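Local coordinates for Melibiose/raffinose/stachyose-binding protein MelE (Bacillus subtilis subsp. subtilis str. 168, PDB 4R6H) that binds melibiose, raffinose and stachyose as the solute-binding component of the ABC importer MelEDC-MsmX, at residues 187-199 against 384-396. Sequence-based numbering, arbitrary orientation. Where two conformers were deposited one is given.
Sequences AGYDKSSFAQYYD and WDVLGTVGQELAA
Helices 192-199 and 384-395 cross at 107° with their axes 6.9 Å apart, and A195 CA lies 4.1 Å from G388 CA. G388 and G391 present bare backbone here: K191 O rests on G388 CA, while F194 lays its ring against the G391 peptide, whose O stands over the ring centre. F194 packs as a knob among G388, G391, Q392 and A395, and one turn on Y198 enters the next hole, lined by L387, V390, G391 and L394, its OH hydrogen-bonded to S232 OG. This close helix packing lies within one of the two lobes of the solute-binding protein fold, with helix 229-240 also touching F194, Y198 and L394. At one end the W384 chi1 near 180° swings the indole over the A195 methyl, a CH-pi contact with CB 3.6 Å from the six-membered ring centroid. D199 OD2 meets the indole edge at CZ3, the carboxylate turned 64° from the ring, while OD1 is hydrogen-bonded to D375 N. The extended Q392 side chain sends NE2 to G188 O in a nearly straight bond (2.8 Å, 172°), in the plane of the Q392 amide and of the G188 carbonyl. K191, bent at chi3, runs alongside T389; its NZ is modelled 2.5 Å from T389 OG1, doubtfully short.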
ATOM      1  N   ALA A 187      -4.133   6.137 -15.004  1.00 18.19           N
ATOM      2  CA  ALA A 187      -5.304   7.004 -14.837  1.00 16.92           C
ATOM      3  C   ALA A 187      -4.788   8.394 -14.362  1.00 16.99           C
ATOM      4  O   ALA A 187      -4.999   8.775 -13.214  1.00 18.83           O
ATOM      5  CB  ALA A 187      -6.285   6.406 -13.856  1.00 18.28           C
ATOM      6  N   GLY A 188      -4.144   9.128 -15.277  1.00 18.01           N
ATOM      7  CA  GLY A 188      -3.382  10.299 -14.937  1.00 20.42           C
ATOM      8  C   GLY A 188      -4.260  11.483 -14.565  1.00 19.60           C
ATOM      9  O   GLY A 188      -3.756  12.485 -14.066  1.00 19.31           O
ATOM     10  N   TYR A 189      -5.572  11.416 -14.802  1.00 18.66           N
ATOM     11  CA  TYR A 189      -6.466  12.440 -14.283  1.00 19.42           C
ATOM     12  C   TYR A 189      -6.314  12.597 -12.783  1.00 19.46           C
ATOM     13  O   TYR A 189      -6.434  13.741 -12.208  1.00 22.46           O
ATOM     14  CB  TYR A 189      -7.926  12.114 -14.640  1.00 19.84           C
ATOM     15  CG  TYR A 189      -8.874  13.230 -14.310  1.00 20.26           C
ATOM     16  CD1 TYR A 189      -9.133  14.207 -15.253  1.00 23.26           C
ATOM     17  CD2 TYR A 189      -9.482  13.293 -13.083  1.00 23.28           C
ATOM     18  CE1 TYR A 189     -10.006  15.243 -14.965  1.00 23.37           C
ATOM     19  CE2 TYR A 189     -10.378  14.324 -12.765  1.00 28.27           C
ATOM     20  CZ  TYR A 189     -10.615  15.308 -13.725  1.00 27.25           C
ATOM     21  OH  TYR A 189     -11.497  16.346 -13.439  1.00 33.47           O
ATOM     22  N   ASP A 190      -6.077  11.472 -12.087  1.00 19.19           N
ATOM     23  CA  ASP A 190      -5.882  11.432 -10.632  1.00 19.21           C
ATOM     24  C   ASP A 190      -4.373  11.453 -10.396  1.00 21.52           C
ATOM     25  O   ASP A 190      -3.657  10.531 -10.796  1.00 20.30           O
ATOM     26  CB  ASP A 190      -6.504  10.180 -10.032  1.00 22.00           C
ATOM     27  CG  ASP A 190      -6.443  10.130  -8.495  1.00 30.53           C
ATOM     28  OD1 ASP A 190      -5.622  10.827  -7.850  1.00 25.32           O
ATOM     29  OD2 ASP A 190      -7.238   9.374  -7.883  1.00 33.99           O
ATOM     30  N   LYS A 191      -3.904  12.500  -9.735  1.00 21.68           N
ATOM     31  CA  LYS A 191      -2.452  12.623  -9.509  1.00 24.80           C
ATOM     32  C   LYS A 191      -1.887  11.452  -8.732  1.00 22.34           C
ATOM     33  O   LYS A 191      -0.692  11.134  -8.906  1.00 21.95           O
ATOM     34  CB  LYS A 191      -2.119  13.948  -8.784  1.00 28.88           C
ATOM     35  CG  LYS A 191      -2.613  14.060  -7.367  1.00 32.99           C
ATOM     36  CD  LYS A 191      -2.005  15.259  -6.624  1.00 42.84           C
ATOM     37  CE  LYS A 191      -1.676  16.428  -7.544  1.00 47.29           C
ATOM     38  NZ  LYS A 191      -1.335  17.688  -6.812  1.00 67.67           N
ATOM     39  N   SER A 192      -2.688  10.795  -7.909  1.00 20.34           N
ATOM     40  CA  SER A 192      -2.179   9.691  -7.090  1.00 20.88           C
ATOM     41  C   SER A 192      -1.686   8.549  -8.023  1.00 19.03           C
ATOM     42  O   SER A 192      -0.892   7.689  -7.599  1.00 21.60           O
ATOM     43  CB  SER A 192      -3.243   9.196  -6.088  1.00 28.59           C
ATOM     44  OG  SER A 192      -4.196   8.455  -6.774  1.00 35.85           O
ATOM     45  N   SER A 193      -2.171   8.484  -9.260  1.00 18.07           N
ATOM     46  CA  SER A 193      -1.687   7.454 -10.208  1.00 16.31           C
ATOM     47  C   SER A 193      -0.198   7.591 -10.441  1.00 17.62           C
ATOM     48  O   SER A 193       0.531   6.593 -10.574  1.00 18.64           O
ATOM     49  CB  SER A 193      -2.459   7.550 -11.523  1.00 19.93           C
ATOM     50  OG  SER A 193      -3.843   7.320 -11.237  1.00 21.36           O
ATOM     51  N   PHE A 194       0.277   8.825 -10.568  1.00 18.45           N
ATOM     52  CA  PHE A 194       1.715   9.031 -10.740  1.00 17.87           C
ATOM     53  C   PHE A 194       2.466   8.927  -9.433  1.00 18.17           C
ATOM     54  O   PHE A 194       3.607   8.441  -9.377  1.00 19.28           O
ATOM     55  CB  PHE A 194       2.006  10.369 -11.398  1.00 18.40           C
ATOM     56  CG  PHE A 194       1.407  10.497 -12.769  1.00 17.61           C
ATOM     57  CD1 PHE A 194       1.889   9.706 -13.803  1.00 20.81           C
ATOM     58  CD2 PHE A 194       0.365  11.389 -13.034  1.00 18.38           C
ATOM     59  CE1 PHE A 194       1.350   9.806 -15.072  1.00 20.24           C
ATOM     60  CE2 PHE A 194      -0.171  11.495 -14.298  1.00 18.41           C
ATOM     61  CZ  PHE A 194       0.305  10.695 -15.313  1.00 21.36           C
ATOM     62  N   ALA A 195       1.844   9.351  -8.333  1.00 17.63           N
ATOM     63  CA  ALA A 195       2.472   9.175  -7.063  1.00 19.78           C
ATOM     64  C   ALA A 195       2.780   7.715  -6.792  1.00 17.79           C
ATOM     65  O   ALA A 195       3.823   7.375  -6.205  1.00 18.00           O
ATOM     66  CB  ALA A 195       1.646   9.784  -5.928  1.00 20.52           C
ATOM     67  N   GLN A 196       1.855   6.838  -7.148  1.00 18.27           N
ATOM     68  CA  GLN A 196       2.053   5.419  -6.904  1.00 16.62           C
ATOM     69  C   GLN A 196       3.308   4.888  -7.640  1.00 17.45           C
ATOM     70  O   GLN A 196       4.066   4.061  -7.114  1.00 18.63           O
ATOM     71  CB  GLN A 196       0.808   4.629  -7.332  1.00 18.88           C
ATOM     72  CG  GLN A 196       0.935   3.162  -7.003  1.00 21.18           C
ATOM     73  CD  GLN A 196      -0.326   2.341  -7.123  1.00 31.31           C
ATOM     74  OE1 GLN A 196      -1.409   2.858  -7.346  1.00 37.97           O
ATOM     75  NE2 GLN A 196      -0.180   1.027  -6.913  1.00 30.45           N
ATOM     76  N   TYR A 197       3.460   5.348  -8.881  1.00 16.40           N
ATOM     77  CA  TYR A 197       4.634   4.993  -9.682  1.00 18.62           C
ATOM     78  C   TYR A 197       5.924   5.418  -8.962  1.00 17.41           C
ATOM     79  O   TYR A 197       6.871   4.628  -8.780  1.00 17.46           O
ATOM     80  CB  TYR A 197       4.517   5.620 -11.098  1.00 17.28           C
ATOM     81  CG  TYR A 197       5.830   5.695 -11.819  1.00 17.61           C
ATOM     82  CD1 TYR A 197       6.370   4.572 -12.465  1.00 20.56           C
ATOM     83  CD2 TYR A 197       6.569   6.854 -11.782  1.00 16.91           C
ATOM     84  CE1 TYR A 197       7.628   4.642 -13.079  1.00 20.61           C
ATOM     85  CE2 TYR A 197       7.818   6.931 -12.372  1.00 18.60           C
ATOM     86  CZ  TYR A 197       8.317   5.839 -13.056  1.00 19.49           C
ATOM     87  OH  TYR A 197       9.577   5.925 -13.635  1.00 20.51           O
ATOM     88  N   TYR A 198       5.984   6.696  -8.621  1.00 17.54           N
ATOM     89  CA  TYR A 198       7.176   7.212  -7.953  1.00 18.90           C
ATOM     90  C   TYR A 198       7.441   6.499  -6.641  1.00 18.67           C
ATOM     91  O   TYR A 198       8.580   6.144  -6.330  1.00 17.89           O
ATOM     92  CB  TYR A 198       7.084   8.697  -7.728  1.00 20.17           C
ATOM     93  CG  TYR A 198       7.366   9.603  -8.913  1.00 19.51           C
ATOM     94  CD1 TYR A 198       8.623   9.643  -9.519  1.00 20.86           C
ATOM     95  CD2 TYR A 198       6.427  10.526  -9.348  1.00 21.89           C
ATOM     96  CE1 TYR A 198       8.901  10.524 -10.565  1.00 20.68           C
ATOM     97  CE2 TYR A 198       6.708  11.406 -10.368  1.00 23.92           C
ATOM     98  CZ  TYR A 198       7.953  11.425 -10.957  1.00 22.77           C
ATOM     99  OH  TYR A 198       8.178  12.324 -11.983  1.00 22.59           O
ATOM    100  N   ASP A 199       6.391   6.361  -5.825  1.00 19.24           N
ATOM    101  CA  ASP A 199       6.542   5.793  -4.495  1.00 17.45           C
ATOM    102  C   ASP A 199       7.030   4.348  -4.553  1.00 18.64           C
ATOM    103  O   ASP A 199       7.985   3.969  -3.825  1.00 17.89           O
ATOM    104  CB  ASP A 199       5.185   5.918  -3.745  1.00 18.84           C
ATOM    105  CG  ASP A 199       5.315   5.935  -2.249  1.00 30.26           C
ATOM    106  OD1 ASP A 199       6.375   6.188  -1.708  1.00 23.50           O
ATOM    107  OD2 ASP A 199       4.274   5.810  -1.607  1.00 34.93           O
ATOM    108  N   TRP A 384       3.503  12.682  -0.543  1.00 22.83           N
ATOM    109  CA  TRP A 384       2.666  11.898  -1.468  1.00 19.90           C
ATOM    110  C   TRP A 384       1.994  12.777  -2.491  1.00 20.20           C
ATOM    111  O   TRP A 384       2.030  12.522  -3.684  1.00 20.67           O
ATOM    112  CB  TRP A 384       1.643  11.068  -0.698  1.00 22.17           C
ATOM    113  CG  TRP A 384       0.614  10.394  -1.538  1.00 25.68           C
ATOM    114  CD1 TRP A 384      -0.674  10.828  -1.805  1.00 28.21           C
ATOM    115  CD2 TRP A 384       0.776   9.170  -2.264  1.00 20.20           C
ATOM    116  NE1 TRP A 384      -1.327   9.912  -2.607  1.00 27.09           N
ATOM    117  CE2 TRP A 384      -0.474   8.878  -2.886  1.00 21.10           C
ATOM    118  CE3 TRP A 384       1.805   8.238  -2.362  1.00 20.21           C
ATOM    119  CZ2 TRP A 384      -0.670   7.725  -3.665  1.00 22.23           C
ATOM    120  CZ3 TRP A 384       1.613   7.107  -3.109  1.00 20.88           C
ATOM    121  CH2 TRP A 384       0.373   6.850  -3.751  1.00 22.52           C
ATOM    122  N   ASP A 385       1.378  13.863  -2.023  1.00 23.59           N
ATOM    123  CA  ASP A 385       0.704  14.763  -2.935  0.50 24.07           C
ATOM    124  C   ASP A 385       1.697  15.440  -3.897  1.00 20.25           C
ATOM    125  O   ASP A 385       1.381  15.636  -5.045  1.00 23.88           O
ATOM    126  CB  ASP A 385      -0.120  15.806  -2.164  0.50 28.87           C
ATOM    127  CG  ASP A 385      -1.499  15.284  -1.722  0.50 37.06           C
ATOM    128  OD1 ASP A 385      -1.991  14.253  -2.229  0.50 28.31           O
ATOM    129  OD2 ASP A 385      -2.112  15.936  -0.861  0.50 43.20           O
ATOM    130  N   VAL A 386       2.884  15.772  -3.396  1.00 24.46           N
ATOM    131  CA  VAL A 386       3.902  16.417  -4.202  1.00 21.01           C
ATOM    132  C   VAL A 386       4.375  15.453  -5.303  1.00 19.86           C
ATOM    133  O   VAL A 386       4.516  15.838  -6.444  1.00 21.74           O
ATOM    134  CB  VAL A 386       5.110  16.822  -3.360  1.00 24.33           C
ATOM    135  CG1 VAL A 386       6.170  17.457  -4.252  1.00 31.75           C
ATOM    136  CG2 VAL A 386       4.692  17.827  -2.285  1.00 30.34           C
ATOM    137  N   LEU A 387       4.570  14.172  -4.971  1.00 18.49           N
ATOM    138  CA  LEU A 387       4.964  13.176  -6.015  1.00 19.82           C
ATOM    139  C   LEU A 387       3.897  13.097  -7.126  1.00 21.13           C
ATOM    140  O   LEU A 387       4.200  12.993  -8.297  1.00 19.24           O
ATOM    141  CB  LEU A 387       5.200  11.803  -5.365  1.00 16.98           C
ATOM    142  CG  LEU A 387       6.404  11.693  -4.423  1.00 22.45           C
ATOM    143  CD1 LEU A 387       6.324  10.370  -3.678  1.00 23.31           C
ATOM    144  CD2 LEU A 387       7.729  11.854  -5.151  1.00 23.33           C
ATOM    145  N   GLY A 388       2.629  13.112  -6.720  1.00 19.73           N
ATOM    146  CA  GLY A 388       1.544  13.072  -7.683  1.00 19.50           C
ATOM    147  C   GLY A 388       1.536  14.293  -8.587  1.00 20.90           C
ATOM    148  O   GLY A 388       1.444  14.160  -9.817  1.00 23.60           O
ATOM    149  N   THR A 389       1.691  15.462  -7.952  1.00 22.63           N
ATOM    150  CA  THR A 389       1.795  16.769  -8.615  1.00 29.62           C
ATOM    151  C   THR A 389       2.846  16.762  -9.709  1.00 23.89           C
ATOM    152  O   THR A 389       2.568  17.080 -10.866  1.00 24.04           O
ATOM    153  CB  THR A 389       2.168  17.917  -7.608  1.00 28.37           C
ATOM    154  OG1 THR A 389       1.051  18.245  -6.785  1.00 41.51           O
ATOM    155  CG2 THR A 389       2.658  19.141  -8.302  1.00 39.73           C
ATOM    156  N   VAL A 390       4.062  16.396  -9.351  1.00 23.99           N
ATOM    157  CA  VAL A 390       5.159  16.516 -10.308  1.00 23.51           C
ATOM    158  C   VAL A 390       4.982  15.521 -11.454  1.00 21.79           C
ATOM    159  O   VAL A 390       5.303  15.804 -12.611  1.00 21.43           O
ATOM    160  CB  VAL A 390       6.562  16.428  -9.669  1.00 24.11           C
ATOM    161  CG1 VAL A 390       6.746  17.555  -8.650  1.00 23.04           C
ATOM    162  CG2 VAL A 390       6.878  15.055  -9.081  1.00 21.40           C
ATOM    163  N   GLY A 391       4.457  14.336 -11.132  1.00 23.51           N
ATOM    164  CA  GLY A 391       4.211  13.383 -12.182  1.00 22.20           C
ATOM    165  C   GLY A 391       3.149  13.842 -13.151  1.00 21.48           C
ATOM    166  O   GLY A 391       3.282  13.678 -14.359  1.00 21.40           O
ATOM    167  N   GLN A 392       2.086  14.475 -12.631  1.00 20.02           N
ATOM    168  CA  GLN A 392       1.056  14.982 -13.498  1.00 22.21           C
ATOM    169  C   GLN A 392       1.580  16.141 -14.354  1.00 22.60           C
ATOM    170  O   GLN A 392       1.272  16.248 -15.558  1.00 23.14           O
ATOM    171  CB  GLN A 392      -0.120  15.440 -12.639  1.00 25.73           C
ATOM    172  CG  GLN A 392      -1.440  15.331 -13.316  1.00 33.83           C
ATOM    173  CD  GLN A 392      -2.565  15.591 -12.343  1.00 31.12           C
ATOM    174  OE1 GLN A 392      -2.533  16.577 -11.575  1.00 25.99           O
ATOM    175  NE2 GLN A 392      -3.561  14.719 -12.351  1.00 26.64           N
ATOM    176  N   GLU A 393       2.418  16.990 -13.760  1.00 20.23           N
ATOM    177  CA  GLU A 393       3.025  18.067 -14.521  1.00 21.15           C
ATOM    178  C   GLU A 393       4.015  17.570 -15.597  1.00 22.15           C
ATOM    179  O   GLU A 393       4.139  18.151 -16.673  1.00 23.54           O
ATOM    180  CB  GLU A 393       3.680  19.084 -13.571  1.00 22.28           C
ATOM    181  CG  GLU A 393       2.656  19.898 -12.806  1.00 21.65           C
ATOM    182  CD  GLU A 393       3.257  21.146 -12.208  1.00 29.47           C
ATOM    183  OE1 GLU A 393       3.954  21.003 -11.209  1.00 30.89           O
ATOM    184  OE2 GLU A 393       2.988  22.249 -12.731  1.00 32.55           O
ATOM    185  N   LEU A 394       4.712  16.474 -15.305  1.00 20.93           N
ATOM    186  CA  LEU A 394       5.567  15.845 -16.291  1.00 22.25           C
ATOM    187  C   LEU A 394       4.693  15.340 -17.437  1.00 23.95           C
ATOM    188  O   LEU A 394       4.952  15.647 -18.613  1.00 22.93           O
ATOM    189  CB  LEU A 394       6.348  14.684 -15.649  1.00 22.73           C
ATOM    190  CG  LEU A 394       7.293  13.927 -16.591  1.00 22.21           C
ATOM    191  CD1 LEU A 394       8.242  13.143 -15.702  1.00 24.78           C
ATOM    192  CD2 LEU A 394       6.616  12.942 -17.562  1.00 30.29           C
ATOM    193  N   ALA A 395       3.623  14.615 -17.121  1.00 24.00           N
ATOM    194  CA  ALA A 395       2.808  14.006 -18.171  1.00 25.27           C
ATOM    195  C   ALA A 395       2.147  15.064 -19.036  1.00 30.81           C
ATOM    196  O   ALA A 395       1.884  14.842 -20.232  1.00 32.77           O
ATOM    197  CB  ALA A 395       1.745  13.079 -17.579  1.00 26.23           C
ATOM    198  N   ALA A 396       1.864  16.215 -18.423  1.00 24.82           N
ATOM    199  CA  ALA A 396       1.243  17.321 -19.136  1.00 30.25           C
ATOM    200  C   ALA A 396       2.281  18.233 -19.835  1.00 24.47           C
ATOM    201  O   ALA A 396       1.904  19.242 -20.400  1.00 26.74           O
ATOM    202  CB  ALA A 396       0.385  18.124 -18.175  1.00 27.70           C
TER